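PDB 5AH1: triacylglycerol lipase, which hydrolyses ester bonds, probably those of triacylglycerols, and also those of synthetic polyesters, as a zinc-binding esterase of the alpha/beta-hydrolase superfamily. Local coordinates for residues Y97-G102 and G180-G185; W331-T336 and P419-T424; P351-F356 and D425-V430; P358-M363 and F381-V386. One frame throughout, in Å; residues are numbered along the deposited sequence. Where two conformers were deposited one is given.

Contact 1: residues Y97-G102 and G180-G185; sequences YKYWGG and GHSMGG
Y99 and H181 meet through a single polar bond, Y99 OH to H181 ND1 at 2.6 Å, in which either atom could supply the proton. From its backbone outward the histidine meets one partner after another. H181 CB rests against the benzo end of the W100 indole, nearest to W100 CH2 at 3.6 Å, with CZ2 a little farther off. The side chain then leaves with CG anti to the backbone N (chi1 176°). At CG the Y99 hydroxyl is already near, and at ND1 it lies in the imidazole plane, at the ring edge. H181 CE1 is 3.4 Å from Y99 OH. NE2, the tip, turns to a different part of the chain and hydrogen-bonds the carbonyl O of H426. Both nitrogens of this buried ring therefore have partners, which fixes its rotation. The two aromatic rings meet rim to rim, their planes 61° apart, so neither stacks on the other. Y99 also lays CD1 over one face of its neighbour W100, so that the two aromatic side chains approach H181 together. Just beyond H181, S182 CB comes within 3.8 Å of Y99 OH. G180, S182 and G184 fit the GxSxG nucleophile elbow of alpha/beta-hydrolases, which makes S182 the probable nucleophile; its positive phi of 60° fits the strained turn expected of such an elbow. The elbow joins strand 176-181, which lies between strands 80-83 and 221-227 in the parallel sheet, to helix 183-197, while Y99 and W100 reach it from the loop between strand 80-83 and helix 106-112.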
loop_
_atom_site.group_PDB
_atom_site.type_symbol
_atom_site.label_atom_id
_atom_site.label_comp_id
_atom_site.label_asym_id
_atom_site.label_seq_id
_atom_site.Cartn_x
_atom_site.Cartn_y
_atom_site.Cartn_z
ATOM N N TYR A 97 -15.208 6.793 7.411
ATOM C CA TYR A 97 -14.993 5.529 6.725
ATOM C C TYR A 97 -13.503 5.240 6.741
ATOM O O TYR A 97 -12.722 6.054 6.262
ATOM C CB TYR A 97 -15.482 5.593 5.279
ATOM C CG TYR A 97 -15.573 4.227 4.639
ATOM C CD1 TYR A 97 -16.726 3.469 4.748
ATOM C CD2 TYR A 97 -14.498 3.683 3.948
ATOM C CE1 TYR A 97 -16.807 2.214 4.183
ATOM C CE2 TYR A 97 -14.573 2.425 3.392
ATOM C CZ TYR A 97 -15.732 1.699 3.504
ATOM O OH TYR A 97 -15.825 0.439 2.961
ATOM N N LYS A 98 -13.113 4.091 7.289
ATOM C CA LYS A 98 -11.695 3.781 7.502
ATOM C C LYS A 98 -11.065 3.015 6.344
ATOM O O LYS A 98 -11.667 2.090 5.801
ATOM C CB LYS A 98 -11.523 2.953 8.787
ATOM C CG LYS A 98 -11.925 3.697 10.044
ATOM C CD LYS A 98 -10.889 4.749 10.457
ATOM C CE LYS A 98 -11.358 5.580 11.658
ATOM N NZ LYS A 98 -12.440 6.517 11.284
ATOM N N TYR A 99 -9.838 3.373 5.990
ATOM C CA TYR A 99 -9.090 2.570 5.036
ATOM C C TYR A 99 -8.978 1.141 5.584
ATOM O O TYR A 99 -9.203 0.159 4.872
ATOM C CB TYR A 99 -7.704 3.142 4.789
ATOM C CG TYR A 99 -6.966 2.446 3.666
ATOM C CD1 TYR A 99 -6.208 1.307 3.905
ATOM C CD2 TYR A 99 -7.030 2.923 2.366
ATOM C CE1 TYR A 99 -5.512 0.676 2.881
ATOM C CE2 TYR A 99 -6.361 2.305 1.346
ATOM C CZ TYR A 99 -5.607 1.176 1.596
ATOM O OH TYR A 99 -4.912 0.603 0.548
ATOM N N TRP A 100 -8.627 1.050 6.864
ATOM C CA TRP A 100 -8.424 -0.229 7.512
ATOM C C TRP A 100 -9.710 -0.687 8.185
ATOM O O TRP A 100 -9.936 -0.441 9.372
ATOM C CB TRP A 100 -7.266 -0.134 8.505
ATOM C CG TRP A 100 -5.942 0.066 7.798
ATOM C CD1 TRP A 100 -5.292 1.258 7.589
ATOM C CD2 TRP A 100 -5.130 -0.944 7.180
ATOM N NE1 TRP A 100 -4.121 1.040 6.894
ATOM C CE2 TRP A 100 -4.001 -0.304 6.630
ATOM C CE3 TRP A 100 -5.247 -2.331 7.054
ATOM C CZ2 TRP A 100 -2.997 -1.005 5.979
ATOM C CZ3 TRP A 100 -4.244 -3.031 6.424
ATOM C CH2 TRP A 100 -3.141 -2.370 5.881
ATOM N N GLY A 101 -10.557 -1.330 7.386
ATOM C CA GLY A 101 -11.757 -1.996 7.857
ATOM C C GLY A 101 -13.056 -1.398 7.360
ATOM O O GLY A 101 -14.113 -2.002 7.492
ATOM N N GLY A 102 -13.004 -0.187 6.813
ATOM C CA GLY A 102 -14.214 0.443 6.318
ATOM C C GLY A 102 -15.137 0.912 7.424
ATOM O O GLY A 102 -14.811 1.846 8.161
ATOM N N GLY A 180 1.554 -2.999 5.422
ATOM C CA GLY A 180 1.224 -2.100 4.336
ATOM C C GLY A 180 0.392 -2.770 3.272
ATOM O O GLY A 180 0.760 -3.815 2.757
ATOM N N HIS A 181 -0.729 -2.143 2.923
ATOM C CA HIS A 181 -1.623 -2.661 1.889
ATOM C C HIS A 181 -1.354 -1.929 0.590
ATOM O O HIS A 181 -1.113 -0.719 0.587
ATOM C CB HIS A 181 -3.078 -2.484 2.310
ATOM C CG HIS A 181 -4.067 -2.893 1.266
ATOM N ND1 HIS A 181 -4.804 -1.979 0.535
ATOM C CD2 HIS A 181 -4.396 -4.114 0.782
ATOM C CE1 HIS A 181 -5.590 -2.628 -0.305
ATOM N NE2 HIS A 181 -5.354 -3.924 -0.181
ATOM N N SER A 182 -1.442 -2.633 -0.532
ATOM C CA SER A 182 -1.323 -1.962 -1.821
ATOM C C SER A 182 0.058 -1.305 -1.843
ATOM O O SER A 182 1.041 -1.889 -1.393
ATOM C CB SER A 182 -2.498 -0.962 -2.006
ATOM O OG SER A 182 -2.230 0.044 -2.972
ATOM N N MET A 183 0.124 -0.093 -2.371
ATOM C CA MET A 183 1.346 0.694 -2.391
ATOM C C MET A 183 1.992 0.867 -1.003
ATOM O O MET A 183 3.202 1.103 -0.896
ATOM C CB MET A 183 1.046 2.070 -2.975
ATOM C CG MET A 183 2.269 2.843 -3.392
ATOM S SD MET A 183 1.801 4.489 -3.954
ATOM C CE MET A 183 3.415 5.030 -4.490
ATOM N N GLY A 184 1.201 0.741 0.059
ATOM C CA GLY A 184 1.733 0.786 1.413
ATOM C C GLY A 184 2.858 -0.222 1.647
ATOM O O GLY A 184 3.795 0.079 2.364
ATOM N N GLY A 185 2.798 -1.361 0.970
ATOM C CA GLY A 185 3.853 -2.355 1.074
ATOM C C GLY A 185 5.179 -1.897 0.469
ATOM O O GLY A 185 6.246 -2.145 1.026
#

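Contact 2: residues W331-T336 and P419-T424; sequences WTTQAT and PRIINT
R420 folds back over T332 and Q334, and its guanidinium sorts the two by side: T332 CG2 lies over one face, 3.6 Å from R420 NE, while Q334 OE1 is at the edge. R420 NH1 donates to Q334 OE1 over 2.9 Å, the oxygen lying in the guanidinium plane. The amide plane of Q334 is turned 66° from that plane, and the donor sits above the carbonyl plane of the amide. The glutamine reaches it with an extended chain, and its NE2 donates in turn to T336 O. T333 points its CG2 at T424 CG2, 3.8 Å away, the two side chains crossing at about a right angle; T333 OG1 is held by D384 and S228. At the other end I421 CD1 packs obliquely on W331 CE3 at 3.8 Å. Beneath the side chains the backbones bond through I421 N to T332 O (2.7 Å), Q334 N to I421 O and T424 N to Q334 O, with a single beta bridge pairing T333 and I421. A water accepts from T332 N and donates weakly to P419 O. These pairings carry the neighbouring parallel strands 327-331 and 415-417 into the loops that follow them, with W331 packed edge-to-face against W439 and Y443 of helix 437-448.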
loop_
_atom_site.group_PDB
_atom_site.type_symbol
_atom_site.label_atom_id
_atom_site.label_comp_id
_atom_site.label_asym_id
_atom_site.label_seq_id
_atom_site.Cartn_x
_atom_site.Cartn_y
_atom_site.Cartn_z
ATOM N N TRP A 331 1.418 -11.246 1.372
ATOM C CA TRP A 331 0.086 -11.783 1.160
ATOM C C TRP A 331 -0.420 -11.352 -0.209
ATOM O O TRP A 331 -0.343 -10.167 -0.566
ATOM C CB TRP A 331 -0.847 -11.274 2.251
ATOM C CG TRP A 331 -0.438 -11.721 3.613
ATOM C CD1 TRP A 331 0.406 -11.084 4.467
ATOM C CD2 TRP A 331 -0.835 -12.935 4.265
ATOM N NE1 TRP A 331 0.552 -11.822 5.618
ATOM C CE2 TRP A 331 -0.205 -12.960 5.525
ATOM C CE3 TRP A 331 -1.664 -14.004 3.902
ATOM C CZ2 TRP A 331 -0.386 -14.009 6.433
ATOM C CZ3 TRP A 331 -1.839 -15.036 4.788
ATOM C CH2 TRP A 331 -1.214 -15.033 6.050
ATOM N N THR A 332 -0.915 -12.337 -0.958
ATOM C CA THR A 332 -1.401 -12.177 -2.324
ATOM C C THR A 332 -2.917 -12.380 -2.341
ATOM O O THR A 332 -3.414 -13.388 -1.816
ATOM C CB THR A 332 -0.747 -13.231 -3.254
ATOM O OG1 THR A 332 0.673 -13.025 -3.286
ATOM C CG2 THR A 332 -1.313 -13.140 -4.669
ATOM N N THR A 333 -3.629 -11.411 -2.907
ATOM C CA THR A 333 -5.057 -11.523 -3.154
ATOM C C THR A 333 -5.300 -11.843 -4.620
ATOM O O THR A 333 -4.566 -11.367 -5.497
ATOM C CB THR A 333 -5.793 -10.221 -2.752
ATOM O OG1 THR A 333 -4.970 -9.079 -3.043
ATOM C CG2 THR A 333 -6.103 -10.216 -1.267
ATOM N N GLN A 334 -6.347 -12.621 -4.886
ATOM C CA GLN A 334 -6.749 -12.972 -6.249
ATOM C C GLN A 334 -8.266 -13.004 -6.334
ATOM O O GLN A 334 -8.911 -13.527 -5.431
ATOM C CB GLN A 334 -6.193 -14.340 -6.643
ATOM C CG GLN A 334 -6.688 -14.794 -8.012
ATOM C CD GLN A 334 -6.077 -16.084 -8.476
ATOM O OE1 GLN A 334 -5.168 -16.633 -7.851
ATOM N NE2 GLN A 334 -6.569 -16.575 -9.602
ATOM N N ALA A 335 -8.822 -12.461 -7.418
ATOM C CA ALA A 335 -10.263 -12.535 -7.638
ATOM C C ALA A 335 -10.608 -12.705 -9.124
ATOM O O ALA A 335 -11.722 -12.409 -9.550
ATOM C CB ALA A 335 -10.992 -11.334 -7.034
ATOM N N THR A 336 -9.654 -13.220 -9.895
ATOM C CA THR A 336 -9.885 -13.612 -11.279
ATOM C C THR A 336 -9.830 -15.127 -11.468
ATOM O O THR A 336 -9.315 -15.870 -10.622
ATOM C CB THR A 336 -8.846 -12.989 -12.228
ATOM O OG1 THR A 336 -7.529 -13.340 -11.812
ATOM C CG2 THR A 336 -8.971 -11.470 -12.258
ATOM N N PRO A 419 0.107 -18.181 2.386
ATOM C CA PRO A 419 -0.899 -18.849 1.557
ATOM C C PRO A 419 -1.832 -17.858 0.849
ATOM O O PRO A 419 -2.346 -16.940 1.479
ATOM C CB PRO A 419 -1.641 -19.746 2.569
ATOM C CG PRO A 419 -0.613 -20.062 3.580
ATOM C CD PRO A 419 0.170 -18.780 3.732
ATOM N N ARG A 420 -2.045 -18.052 -0.446
ATOM C CA ARG A 420 -2.781 -17.083 -1.250
ATOM C C ARG A 420 -4.189 -16.858 -0.716
ATOM O O ARG A 420 -4.878 -17.808 -0.349
ATOM C CB ARG A 420 -2.847 -17.540 -2.712
ATOM C CG ARG A 420 -3.516 -16.516 -3.627
ATOM C CD ARG A 420 -3.288 -16.777 -5.115
ATOM N NE ARG A 420 -1.894 -16.603 -5.480
ATOM C CZ ARG A 420 -1.457 -16.457 -6.722
ATOM N NH1 ARG A 420 -2.314 -16.432 -7.726
ATOM N NH2 ARG A 420 -0.168 -16.310 -6.956
ATOM N N ILE A 421 -4.617 -15.595 -0.716
ATOM C CA ILE A 421 -5.948 -15.234 -0.258
ATOM C C ILE A 421 -6.838 -15.186 -1.487
ATOM O O ILE A 421 -6.995 -14.141 -2.132
ATOM C CB ILE A 421 -5.952 -13.893 0.519
ATOM C CG1 ILE A 421 -4.859 -13.868 1.602
ATOM C CG2 ILE A 421 -7.326 -13.657 1.123
ATOM C CD1 ILE A 421 -4.769 -12.514 2.345
ATOM N N ILE A 422 -7.378 -16.343 -1.852
ATOM C CA ILE A 422 -8.190 -16.458 -3.056
ATOM C C ILE A 422 -9.609 -15.905 -2.851
ATOM O O ILE A 422 -10.045 -15.650 -1.722
ATOM C CB ILE A 422 -8.256 -17.910 -3.574
ATOM C CG1 ILE A 422 -8.845 -18.833 -2.510
ATOM C CG2 ILE A 422 -6.861 -18.386 -3.995
ATOM C CD1 ILE A 422 -9.105 -20.235 -2.988
ATOM N N ASN A 423 -10.320 -15.719 -3.962
ATOM C CA ASN A 423 -11.686 -15.205 -3.968
ATOM C C ASN A 423 -11.826 -13.895 -3.200
ATOM O O ASN A 423 -12.852 -13.664 -2.548
ATOM C CB ASN A 423 -12.643 -16.246 -3.375
ATOM C CG ASN A 423 -12.557 -17.577 -4.081
ATOM O OD1 ASN A 423 -12.460 -17.640 -5.305
ATOM N ND2 ASN A 423 -12.573 -18.654 -3.308
ATOM N N THR A 424 -10.804 -13.044 -3.273
ATOM C CA THR A 424 -10.730 -11.838 -2.463
ATOM C C THR A 424 -10.154 -10.731 -3.315
ATOM O O THR A 424 -9.019 -10.836 -3.780
ATOM C CB THR A 424 -9.837 -12.080 -1.237
ATOM O OG1 THR A 424 -10.375 -13.161 -0.468
ATOM C CG2 THR A 424 -9.740 -10.840 -0.374
HETATM O O HOH W 1 -0.906 -14.799 0.428
#

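Contact 3: residues P351-F356 and D425-V430; sequences PMNPIF and DHMDIV. With K (potassium ion), chain C.
The F356 ring has D425 OD1 and M427 CG at its edge, in plane, and I355 CG2 over the centre of one face. The carboxylate of D425 stands almost perpendicular to that ring, 86° between planes. M427 swings its methyl CE to 3.6 Å from F356 CZ, approaching obliquely, while its sulfur lies beside the ring edge in a Met-aromatic contact.

Each oxygen of D425 has its own task. D425 OD2 binds the potassium ion at 2.5 Å and accepts from N353 N at 2.9 Å, on the anti side of the carboxylate. OD1 is gripped by two backbone N-H groups, M427 N and D428 N, in an Asx turn and an Asx motif that hold the following residues close round it. What puts the group there is chi1 of 77°, which lodges CG between the backbone N and the carbonyl carbon. D428 closes the site by chelating potassium through both OD1 and OD2, and its OD2 also takes the N-H of D425 at 2.9 Å. From the opposing segment P351 O binds the ion at 2.4 Å, and three waters bring the coordinating oxygens to seven. A further water accepts from N353 ND2 at 3.0 Å and donates to D425 OD1, bridging the segments.

Two carboxylates and a carbonyl are thus brought together round one cation, which probably offsets the repulsion between their oxygens and ties the two loops to each other. H426, probably the catalytic histidine, directly follows the metal ligand D425 and bonds D384 through ND1.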
loop_
_atom_site.group_PDB
_atom_site.type_symbol
_atom_site.label_atom_id
_atom_site.label_comp_id
_atom_site.label_asym_id
_atom_site.label_seq_id
_atom_site.Cartn_x
_atom_site.Cartn_y
_atom_site.Cartn_z
ATOM N N PRO A 351 -16.957 -12.620 -6.046
ATOM C CA PRO A 351 -15.811 -12.092 -5.301
ATOM C C PRO A 351 -15.323 -10.717 -5.759
ATOM O O PRO A 351 -14.900 -9.922 -4.933
ATOM C CB PRO A 351 -14.730 -13.157 -5.538
ATOM C CG PRO A 351 -15.492 -14.401 -5.840
ATOM C CD PRO A 351 -16.672 -13.948 -6.616
ATOM N N MET A 352 -15.362 -10.440 -7.058
ATOM C CA MET A 352 -14.812 -9.184 -7.583
ATOM C C MET A 352 -15.821 -8.046 -7.565
ATOM O O MET A 352 -16.895 -8.153 -8.145
ATOM C CB MET A 352 -14.315 -9.380 -9.022
ATOM C CG MET A 352 -13.577 -8.180 -9.600
ATOM S SD MET A 352 -11.909 -7.971 -8.966
ATOM C CE MET A 352 -11.037 -9.188 -9.936
ATOM N N ASN A 353 -15.463 -6.949 -6.910
ATOM C CA ASN A 353 -16.263 -5.740 -6.954
ATOM C C ASN A 353 -16.498 -5.370 -8.423
ATOM O O ASN A 353 -15.547 -5.314 -9.190
ATOM C CB ASN A 353 -15.482 -4.622 -6.269
ATOM C CG ASN A 353 -16.312 -3.375 -6.014
ATOM O OD1 ASN A 353 -17.177 -3.011 -6.809
ATOM N ND2 ASN A 353 -16.020 -2.690 -4.912
ATOM N N PRO A 354 -17.759 -5.139 -8.830
ATOM C CA PRO A 354 -18.021 -4.763 -10.231
ATOM C C PRO A 354 -17.214 -3.551 -10.724
ATOM O O PRO A 354 -16.921 -3.464 -11.915
ATOM C CB PRO A 354 -19.527 -4.491 -10.236
ATOM C CG PRO A 354 -20.042 -5.398 -9.149
ATOM C CD PRO A 354 -19.015 -5.337 -8.079
ATOM N N ILE A 355 -16.811 -2.667 -9.817
ATOM C CA ILE A 355 -15.984 -1.515 -10.175
ATOM C C ILE A 355 -14.628 -1.939 -10.751
ATOM O O ILE A 355 -13.997 -1.183 -11.489
ATOM C CB ILE A 355 -15.768 -0.555 -8.950
ATOM C CG1 ILE A 355 -15.228 0.800 -9.384
ATOM C CG2 ILE A 355 -14.778 -1.115 -7.952
ATOM C CD1 ILE A 355 -16.156 1.584 -10.210
ATOM N N PHE A 356 -14.205 -3.158 -10.437
ATOM C CA PHE A 356 -12.917 -3.684 -10.898
ATOM C C PHE A 356 -13.073 -4.625 -12.094
ATOM O O PHE A 356 -12.106 -5.221 -12.535
ATOM C CB PHE A 356 -12.203 -4.457 -9.773
ATOM C CG PHE A 356 -11.792 -3.617 -8.595
ATOM C CD1 PHE A 356 -11.267 -2.353 -8.770
ATOM C CD2 PHE A 356 -11.925 -4.112 -7.309
ATOM C CE1 PHE A 356 -10.885 -1.593 -7.682
ATOM C CE2 PHE A 356 -11.546 -3.356 -6.214
ATOM C CZ PHE A 356 -11.032 -2.093 -6.403
ATOM N N ASP A 425 -10.933 -9.683 -3.553
ATOM C CA ASP A 425 -10.437 -8.579 -4.369
ATOM C C ASP A 425 -9.557 -7.627 -3.581
ATOM O O ASP A 425 -9.412 -7.740 -2.369
ATOM C CB ASP A 425 -11.550 -7.867 -5.178
ATOM C CG ASP A 425 -12.435 -6.914 -4.375
ATOM O OD1 ASP A 425 -11.974 -6.169 -3.490
ATOM O OD2 ASP A 425 -13.638 -6.874 -4.705
ATOM N N HIS A 426 -8.981 -6.675 -4.310
ATOM C CA HIS A 426 -7.978 -5.784 -3.777
ATOM C C HIS A 426 -8.413 -5.047 -2.511
ATOM O O HIS A 426 -7.605 -4.851 -1.616
ATOM C CB HIS A 426 -7.611 -4.769 -4.861
ATOM C CG HIS A 426 -6.352 -4.016 -4.573
ATOM N ND1 HIS A 426 -5.109 -4.608 -4.618
ATOM C CD2 HIS A 426 -6.135 -2.722 -4.246
ATOM C CE1 HIS A 426 -4.183 -3.709 -4.330
ATOM N NE2 HIS A 426 -4.780 -2.555 -4.105
ATOM N N MET A 427 -9.674 -4.624 -2.471
ATOM C CA MET A 427 -10.186 -3.829 -1.358
ATOM C C MET A 427 -10.838 -4.711 -0.276
ATOM O O MET A 427 -10.886 -4.327 0.900
ATOM C CB MET A 427 -11.158 -2.755 -1.871
ATOM C CG MET A 427 -10.495 -1.726 -2.776
ATOM S SD MET A 427 -11.444 -0.200 -2.983
ATOM C CE MET A 427 -12.995 -0.802 -3.635
ATOM N N ASP A 428 -11.329 -5.889 -0.662
ATOM C CA ASP A 428 -11.987 -6.796 0.286
ATOM C C ASP A 428 -11.102 -7.094 1.489
ATOM O O ASP A 428 -11.597 -7.262 2.612
ATOM C CB ASP A 428 -12.293 -8.141 -0.367
ATOM C CG ASP A 428 -13.409 -8.082 -1.403
ATOM O OD1 ASP A 428 -14.240 -7.141 -1.363
ATOM O OD2 ASP A 428 -13.455 -8.994 -2.266
ATOM N N ILE A 429 -9.799 -7.217 1.262
ATOM C CA ILE A 429 -8.879 -7.619 2.324
ATOM C C ILE A 429 -8.691 -6.540 3.391
ATOM O O ILE A 429 -8.207 -6.833 4.485
ATOM C CB ILE A 429 -7.507 -8.090 1.739
ATOM C CG1 ILE A 429 -6.595 -8.722 2.807
ATOM C CG2 ILE A 429 -6.804 -6.926 0.999
ATOM C CD1 ILE A 429 -7.206 -9.912 3.552
ATOM N N VAL A 430 -9.061 -5.295 3.079
ATOM C CA VAL A 430 -9.097 -4.242 4.096
ATOM C C VAL A 430 -10.545 -3.887 4.485
ATOM O O VAL A 430 -10.797 -2.824 5.070
ATOM C CB VAL A 430 -8.290 -2.976 3.682
ATOM C CG1 VAL A 430 -6.826 -3.312 3.562
ATOM C CG2 VAL A 430 -8.797 -2.364 2.375
HETATM K K K C . -15.410 -8.068 -3.458
HETATM O O HOH W 2 -14.217 -4.302 -3.106
HETATM O O HOH W 3 -17.510 -8.395 -4.649
HETATM O O HOH W 4 -16.482 -5.885 -3.335
HETATM O O HOH W 5 -16.765 -8.628 -1.363
#

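Contact 4: residues P358-M363 and F381-V386; sequences PTANLM and FPNDGV
N383 and T359 reach across by similar first torsions: N383 CG lies between its backbone N and carbonyl carbon (chi1 66°), and T359 OG1 does the same on its own residue (chi1 52°). That places N383 CG beside the helix, and the amide beyond it meets A360. N383 ND2 donates to A360 O at 3.1 Å, in the carbonyl plane and on a lone pair, and also to F381 O at 2.9 Å, so both helix and loop hold that nitrogen. N383 OD1 sits 3.3 Å from A360 CB and accepts from G385 N at 2.8 Å, forming an Asx turn. T359 OG1 lies 2.7 Å from G385 O, with F356 O also within reach of its proton. M363 runs over the loop: its CB passes N383 ND2, SD comes 3.5 Å from V386 O, and the bend at chi3 turns CE to G385 O, also at 3.5 Å. The backbone of G385 passes close to A360, CA to CA 4.3 Å. D384, whose OD1 makes a second Asx turn to V386 N, directs OD2 to H426 ND1 and T333 OG1. This is consistent with the acid-histidine part of an alpha/beta-hydrolase catalytic triad, D384 probably its acid, on a loop packed against helix 357-363.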
loop_
_atom_site.group_PDB
_atom_site.type_symbol
_atom_site.label_atom_id
_atom_site.label_comp_id
_atom_site.label_asym_id
_atom_site.label_seq_id
_atom_site.Cartn_x
_atom_site.Cartn_y
_atom_site.Cartn_z
ATOM N N PRO A 358 -13.552 -3.829 -15.295
ATOM C CA PRO A 358 -12.753 -3.436 -16.462
ATOM C C PRO A 358 -11.250 -3.472 -16.199
ATOM O O PRO A 358 -10.471 -3.806 -17.100
ATOM C CB PRO A 358 -13.224 -2.008 -16.752
ATOM C CG PRO A 358 -13.821 -1.529 -15.496
ATOM C CD PRO A 358 -14.402 -2.737 -14.805
ATOM N N THR A 359 -10.839 -3.138 -14.980
ATOM C CA THR A 359 -9.433 -3.135 -14.634
ATOM C C THR A 359 -8.896 -4.568 -14.603
ATOM O O THR A 359 -7.821 -4.844 -15.142
ATOM C CB THR A 359 -9.194 -2.417 -13.299
ATOM O OG1 THR A 359 -10.055 -2.967 -12.300
ATOM C CG2 THR A 359 -9.492 -0.927 -13.442
ATOM N N ALA A 360 -9.636 -5.483 -13.982
ATOM C CA ALA A 360 -9.248 -6.892 -13.958
ATOM C C ALA A 360 -9.175 -7.461 -15.365
ATOM O O ALA A 360 -8.263 -8.202 -15.694
ATOM C CB ALA A 360 -10.234 -7.691 -13.136
ATOM N N ASN A 361 -10.150 -7.122 -16.196
ATOM C CA ASN A 361 -10.206 -7.702 -17.526
ATOM C C ASN A 361 -9.105 -7.130 -18.424
ATOM O O ASN A 361 -8.523 -7.862 -19.224
ATOM C CB ASN A 361 -11.614 -7.553 -18.110
ATOM C CG ASN A 361 -12.656 -8.339 -17.294
ATOM O OD1 ASN A 361 -12.303 -9.260 -16.539
ATOM N ND2 ASN A 361 -13.927 -7.962 -17.415
ATOM N N LEU A 362 -8.794 -5.842 -18.296
ATOM C CA LEU A 362 -7.684 -5.301 -19.079
ATOM C C LEU A 362 -6.330 -5.851 -18.643
ATOM O O LEU A 362 -5.528 -6.237 -19.476
ATOM C CB LEU A 362 -7.694 -3.761 -19.092
ATOM C CG LEU A 362 -8.777 -3.112 -19.970
ATOM C CD1 LEU A 362 -8.495 -1.649 -20.158
ATOM C CD2 LEU A 362 -8.947 -3.785 -21.351
ATOM N N MET A 363 -6.064 -5.900 -17.344
ATOM C CA MET A 363 -4.837 -6.530 -16.889
ATOM C C MET A 363 -4.799 -8.002 -17.305
ATOM O O MET A 363 -3.746 -8.547 -17.603
ATOM C CB MET A 363 -4.721 -6.470 -15.367
ATOM C CG MET A 363 -4.160 -5.181 -14.814
ATOM S SD MET A 363 -3.877 -5.281 -13.018
ATOM C CE MET A 363 -5.540 -5.105 -12.555
ATOM N N PHE A 381 -1.348 -12.311 -16.010
ATOM C CA PHE A 381 -2.775 -12.089 -16.179
ATOM C C PHE A 381 -3.627 -12.168 -14.889
ATOM O O PHE A 381 -4.504 -11.325 -14.683
ATOM C CB PHE A 381 -3.383 -13.014 -17.240
ATOM C CG PHE A 381 -2.870 -12.802 -18.651
ATOM C CD1 PHE A 381 -2.136 -11.687 -19.042
ATOM C CD2 PHE A 381 -3.150 -13.758 -19.608
ATOM C CE1 PHE A 381 -1.695 -11.558 -20.364
ATOM C CE2 PHE A 381 -2.717 -13.636 -20.902
ATOM C CZ PHE A 381 -1.986 -12.537 -21.278
ATOM N N PRO A 382 -3.422 -13.191 -14.041
ATOM C CA PRO A 382 -4.259 -13.253 -12.834
ATOM C C PRO A 382 -4.074 -12.018 -11.961
ATOM O O PRO A 382 -2.953 -11.517 -11.797
ATOM C CB PRO A 382 -3.776 -14.531 -12.129
ATOM C CG PRO A 382 -3.250 -15.391 -13.259
ATOM C CD PRO A 382 -2.606 -14.406 -14.205
ATOM N N ASN A 383 -5.163 -11.545 -11.370
ATOM C CA ASN A 383 -5.090 -10.329 -10.564
ATOM C C ASN A 383 -6.231 -10.253 -9.549
ATOM O O ASN A 383 -7.053 -11.169 -9.453
ATOM C CB ASN A 383 -5.010 -9.089 -11.485
ATOM C CG ASN A 383 -6.272 -8.863 -12.291
ATOM O OD1 ASN A 383 -7.262 -8.333 -11.777
ATOM N ND2 ASN A 383 -6.254 -9.273 -13.562
ATOM N N ASP A 384 -6.233 -9.174 -8.773
ATOM C CA ASP A 384 -7.256 -8.940 -7.745
ATOM C C ASP A 384 -8.115 -7.717 -8.055
ATOM O O ASP A 384 -8.803 -7.190 -7.171
ATOM C CB ASP A 384 -6.618 -8.803 -6.354
ATOM C CG ASP A 384 -5.773 -7.547 -6.211
ATOM O OD1 ASP A 384 -5.709 -6.744 -7.180
ATOM O OD2 ASP A 384 -5.141 -7.373 -5.149
ATOM N N GLY A 385 -8.055 -7.267 -9.310
ATOM C CA GLY A 385 -8.748 -6.069 -9.754
ATOM C C GLY A 385 -7.839 -4.858 -9.887
ATOM O O GLY A 385 -8.160 -3.911 -10.618
ATOM N N VAL A 386 -6.705 -4.867 -9.184
ATOM C CA VAL A 386 -5.794 -3.719 -9.147
ATOM C C VAL A 386 -4.335 -4.109 -9.383
ATOM O O VAL A 386 -3.624 -3.389 -10.084
ATOM C CB VAL A 386 -5.964 -2.906 -7.833
ATOM C CG1 VAL A 386 -5.048 -1.710 -7.805
ATOM C CG2 VAL A 386 -7.398 -2.456 -7.671
#

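In the fold
Along the chain contact 1 closes first; contacts 2 and 3 then interleave their segments, and contact 4 is nested inside the loops both close. Contact 1 lies nearest the chain centre, about 7 Å from it, on strand 176-181 of the parallel sheet; the others sit 15 to 17 Å out, among loops after strands 327-331, 345-347 and 415-417 and by helix 357-363. Centres of contacts 2 and 3 are about 10 Å apart, those of 1 and 4 about 19 Å. Contact 3 touches all the rest: H426 meets S182 and H181 of contact 1 and D384 of contact 4, consistent with a Ser-His-Asp triad from the strand-to-helix turn at S182 and two loops.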